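Local coordinates for protein phosphoglycerate kinase (Coxiella burnetii, PDB 4NG4) that reversibly transfers a phosphoryl group from ATP to 3-phosphoglycerate, giving 1,3-bisphosphoglycerate and ADP, in glycolysis, at residues K78-A89 and I118-N126. Residues are numbered along the deposited sequence; the frame is centred on the assembly and turned at random.
Sequences KFEKEFSLAPVA and ILCENVRFN
Glu121 OE1 accepts the backbone N-H of Leu85 on its syn lone pair (2.9 Å to N, nearly straight at 176°). Here, in the N-terminal Rossmann-like domain of phosphoglycerate kinase, a buried carboxylate ties the loop leading into helix 86-94 to the loop that follows strand 117-120 of the parallel sheet. The carboxylate reaches across to the loop before helix 86-94 because its chain leaves the backbone with CG opposite N and then bends at chi2 (51°). Its other oxygen, OE2, takes the hydroxyl OG of Ser84, also on the syn side, so Leu85 N and Ser84 OG hold the two oxygens and with them the rotation of the carboxylate. Beside it, Asn122 ND2 donates to Phe83 O at 3.0 Å, within the carbonyl plane, and also to Leu71 O; Leu71 and Arg124 belong to the predicted substrate site, so the contact probably helps to shape it. The Phe125 ring packs against the 78-83 loop, where, in an offset edge-to-face pair, the edge of Phe79 is turned to the face of Phe125, centroids 5.4 Å apart and planes at 63°. On the strand itself, Leu119 points to the start of helix 86-94, its CD2 among Leu85, Val88 and Ala89, lying 3.8 Å from Leu85 CB.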
# COMPACT_ATOMS: atom_id res chain seq x y z
N LYS A 78 28.83 -2.76 -2.78
CA LYS A 78 29.22 -3.21 -4.12
C LYS A 78 28.46 -2.44 -5.19
O LYS A 78 27.32 -2.78 -5.53
CB LYS A 78 28.97 -4.71 -4.26
CG LYS A 78 29.44 -5.33 -5.58
CD LYS A 78 28.68 -6.62 -5.83
CE LYS A 78 29.38 -7.54 -6.79
NZ LYS A 78 29.13 -8.98 -6.46
N PHE A 79 29.11 -1.41 -5.71
CA PHE A 79 28.53 -0.60 -6.79
C PHE A 79 28.40 -1.41 -8.08
O PHE A 79 29.36 -2.05 -8.54
CB PHE A 79 29.37 0.66 -7.05
CG PHE A 79 28.93 1.43 -8.26
CD1 PHE A 79 27.73 2.11 -8.26
CD2 PHE A 79 29.70 1.46 -9.40
CE1 PHE A 79 27.31 2.82 -9.39
CE2 PHE A 79 29.30 2.16 -10.52
CZ PHE A 79 28.10 2.84 -10.51
N GLU A 80 27.20 -1.38 -8.64
CA GLU A 80 26.92 -1.92 -9.96
C GLU A 80 26.01 -0.95 -10.72
O GLU A 80 25.08 -0.39 -10.15
CB GLU A 80 26.27 -3.30 -9.85
CG GLU A 80 27.21 -4.38 -9.37
CD GLU A 80 26.55 -5.74 -9.25
OE1 GLU A 80 26.00 -6.04 -8.16
OE2 GLU A 80 26.62 -6.51 -10.23
N LYS A 81 26.29 -0.76 -12.00
CA LYS A 81 25.53 0.17 -12.83
C LYS A 81 24.06 -0.26 -12.96
O LYS A 81 23.19 0.58 -13.12
CB LYS A 81 26.18 0.28 -14.21
CG LYS A 81 27.49 1.01 -14.16
CD LYS A 81 28.16 1.01 -15.48
CE LYS A 81 29.57 1.55 -15.37
NZ LYS A 81 30.34 1.24 -16.60
N GLU A 82 23.83 -1.56 -12.89
CA GLU A 82 22.50 -2.17 -12.86
C GLU A 82 21.57 -1.52 -11.80
O GLU A 82 20.37 -1.44 -11.99
CB GLU A 82 22.65 -3.67 -12.59
CG GLU A 82 21.46 -4.52 -12.94
CD GLU A 82 21.77 -6.01 -12.88
OE1 GLU A 82 21.78 -6.67 -13.95
OE2 GLU A 82 22.01 -6.53 -11.76
N PHE A 83 22.13 -1.06 -10.69
CA PHE A 83 21.36 -0.43 -9.65
C PHE A 83 21.80 1.03 -9.45
O PHE A 83 21.79 1.55 -8.34
CB PHE A 83 21.51 -1.22 -8.34
CG PHE A 83 21.20 -2.70 -8.48
CD1 PHE A 83 19.88 -3.14 -8.54
CD2 PHE A 83 22.23 -3.64 -8.52
CE1 PHE A 83 19.59 -4.50 -8.67
CE2 PHE A 83 21.94 -5.01 -8.64
CZ PHE A 83 20.63 -5.43 -8.72
N SER A 84 22.17 1.68 -10.54
CA SER A 84 22.54 3.08 -10.49
C SER A 84 21.30 3.96 -10.75
O SER A 84 20.50 3.66 -11.63
CB SER A 84 23.62 3.37 -11.54
OG SER A 84 24.17 4.67 -11.37
N LEU A 85 21.15 5.04 -9.99
CA LEU A 85 20.09 6.01 -10.25
C LEU A 85 20.40 6.94 -11.45
O LEU A 85 19.79 8.00 -11.60
CB LEU A 85 19.83 6.85 -8.99
CG LEU A 85 19.01 6.18 -7.89
CD1 LEU A 85 18.99 7.03 -6.61
CD2 LEU A 85 17.60 5.90 -8.38
N ALA A 86 21.34 6.55 -12.31
CA ALA A 86 21.74 7.36 -13.46
C ALA A 86 20.57 7.66 -14.40
O ALA A 86 20.29 8.82 -14.66
CB ALA A 86 22.93 6.69 -14.23
N PRO A 87 19.89 6.61 -14.92
CA PRO A 87 18.74 6.84 -15.83
C PRO A 87 17.65 7.72 -15.21
O PRO A 87 17.00 8.49 -15.91
CB PRO A 87 18.22 5.43 -16.11
CG PRO A 87 19.38 4.52 -15.86
CD PRO A 87 20.10 5.16 -14.69
N VAL A 88 17.47 7.62 -13.90
CA VAL A 88 16.55 8.49 -13.20
C VAL A 88 17.06 9.92 -13.30
O VAL A 88 16.29 10.81 -13.65
CB VAL A 88 16.43 8.11 -11.73
CG1 VAL A 88 15.38 9.01 -11.04
CG2 VAL A 88 16.07 6.64 -11.59
N ALA A 89 18.35 10.11 -13.03
CA ALA A 89 18.97 11.45 -13.00
C ALA A 89 18.84 12.18 -14.34
O ALA A 89 18.70 13.42 -14.38
CB ALA A 89 20.43 11.33 -12.61
N ILE A 118 20.30 17.92 -6.71
CA ILE A 118 21.16 16.81 -7.06
C ILE A 118 20.54 15.51 -6.56
O ILE A 118 19.78 15.51 -5.59
CB ILE A 118 22.63 17.00 -6.54
CG1 ILE A 118 22.70 17.02 -5.00
CG2 ILE A 118 23.23 18.28 -7.10
CD1 ILE A 118 22.60 15.64 -4.35
N LEU A 119 20.84 14.42 -7.25
CA LEU A 119 20.34 13.09 -6.88
C LEU A 119 21.50 12.23 -6.39
O LEU A 119 22.40 11.89 -7.16
CB LEU A 119 19.65 12.41 -8.07
CG LEU A 119 19.11 10.98 -7.89
CD1 LEU A 119 18.06 10.91 -6.79
CD2 LEU A 119 18.57 10.47 -9.20
N CYS A 120 21.48 11.90 -5.10
CA CYS A 120 22.46 11.01 -4.50
C CYS A 120 22.29 9.61 -5.09
O CYS A 120 21.16 9.17 -5.38
CB CYS A 120 22.28 10.97 -2.98
SG CYS A 120 22.55 12.57 -2.13
N GLU A 121 23.42 8.90 -5.23
CA GLU A 121 23.41 7.56 -5.77
C GLU A 121 22.69 6.60 -4.80
O GLU A 121 22.77 6.77 -3.58
CB GLU A 121 24.84 7.10 -6.05
CG GLU A 121 24.98 5.72 -6.65
CD GLU A 121 24.10 5.48 -7.87
OE1 GLU A 121 22.85 5.44 -7.71
OE2 GLU A 121 24.65 5.30 -8.97
N ASN A 122 21.97 5.62 -5.36
CA ASN A 122 21.30 4.54 -4.61
C ASN A 122 21.79 4.39 -3.16
O ASN A 122 22.94 4.07 -2.90
CB ASN A 122 21.48 3.22 -5.38
CG ASN A 122 20.55 2.13 -4.94
OD1 ASN A 122 19.87 2.23 -3.90
ND2 ASN A 122 20.51 1.06 -5.72
N VAL A 123 20.90 4.65 -2.21
CA VAL A 123 21.24 4.63 -0.79
C VAL A 123 21.54 3.25 -0.28
O VAL A 123 22.15 3.10 0.76
CB VAL A 123 20.09 5.14 0.07
CG1 VAL A 123 19.90 6.61 -0.15
CG2 VAL A 123 18.82 4.35 -0.23
N ARG A 124 21.04 2.24 -0.99
CA ARG A 124 21.24 0.84 -0.63
C ARG A 124 22.63 0.29 -0.99
O ARG A 124 22.91 -0.87 -0.72
CB ARG A 124 20.15 -0.01 -1.26
CG ARG A 124 18.79 0.27 -0.68
CD ARG A 124 17.79 -0.79 -1.09
NE ARG A 124 16.52 -0.57 -0.43
CZ ARG A 124 15.38 -1.19 -0.74
NH1 ARG A 124 15.33 -2.07 -1.73
NH2 ARG A 124 14.29 -0.91 -0.06
N PHE A 125 23.47 1.12 -1.61
CA PHE A 125 24.87 0.76 -1.82
C PHE A 125 25.65 0.85 -0.52
O PHE A 125 26.60 0.09 -0.33
CB PHE A 125 25.54 1.64 -2.86
CG PHE A 125 25.17 1.32 -4.28
CD1 PHE A 125 25.20 0.01 -4.76
CD2 PHE A 125 24.83 2.34 -5.16
CE1 PHE A 125 24.87 -0.28 -6.09
CE2 PHE A 125 24.50 2.06 -6.48
CZ PHE A 125 24.52 0.74 -6.95
N ASN A 126 25.24 1.76 0.36
CA ASN A 126 25.99 2.05 1.58
C ASN A 126 25.96 0.88 2.57
O ASN A 126 24.88 0.45 3.00
CB ASN A 126 25.43 3.31 2.26
CG ASN A 126 25.57 4.57 1.40
OD1 ASN A 126 26.56 4.75 0.70
ND2 ASN A 126 24.60 5.45 1.49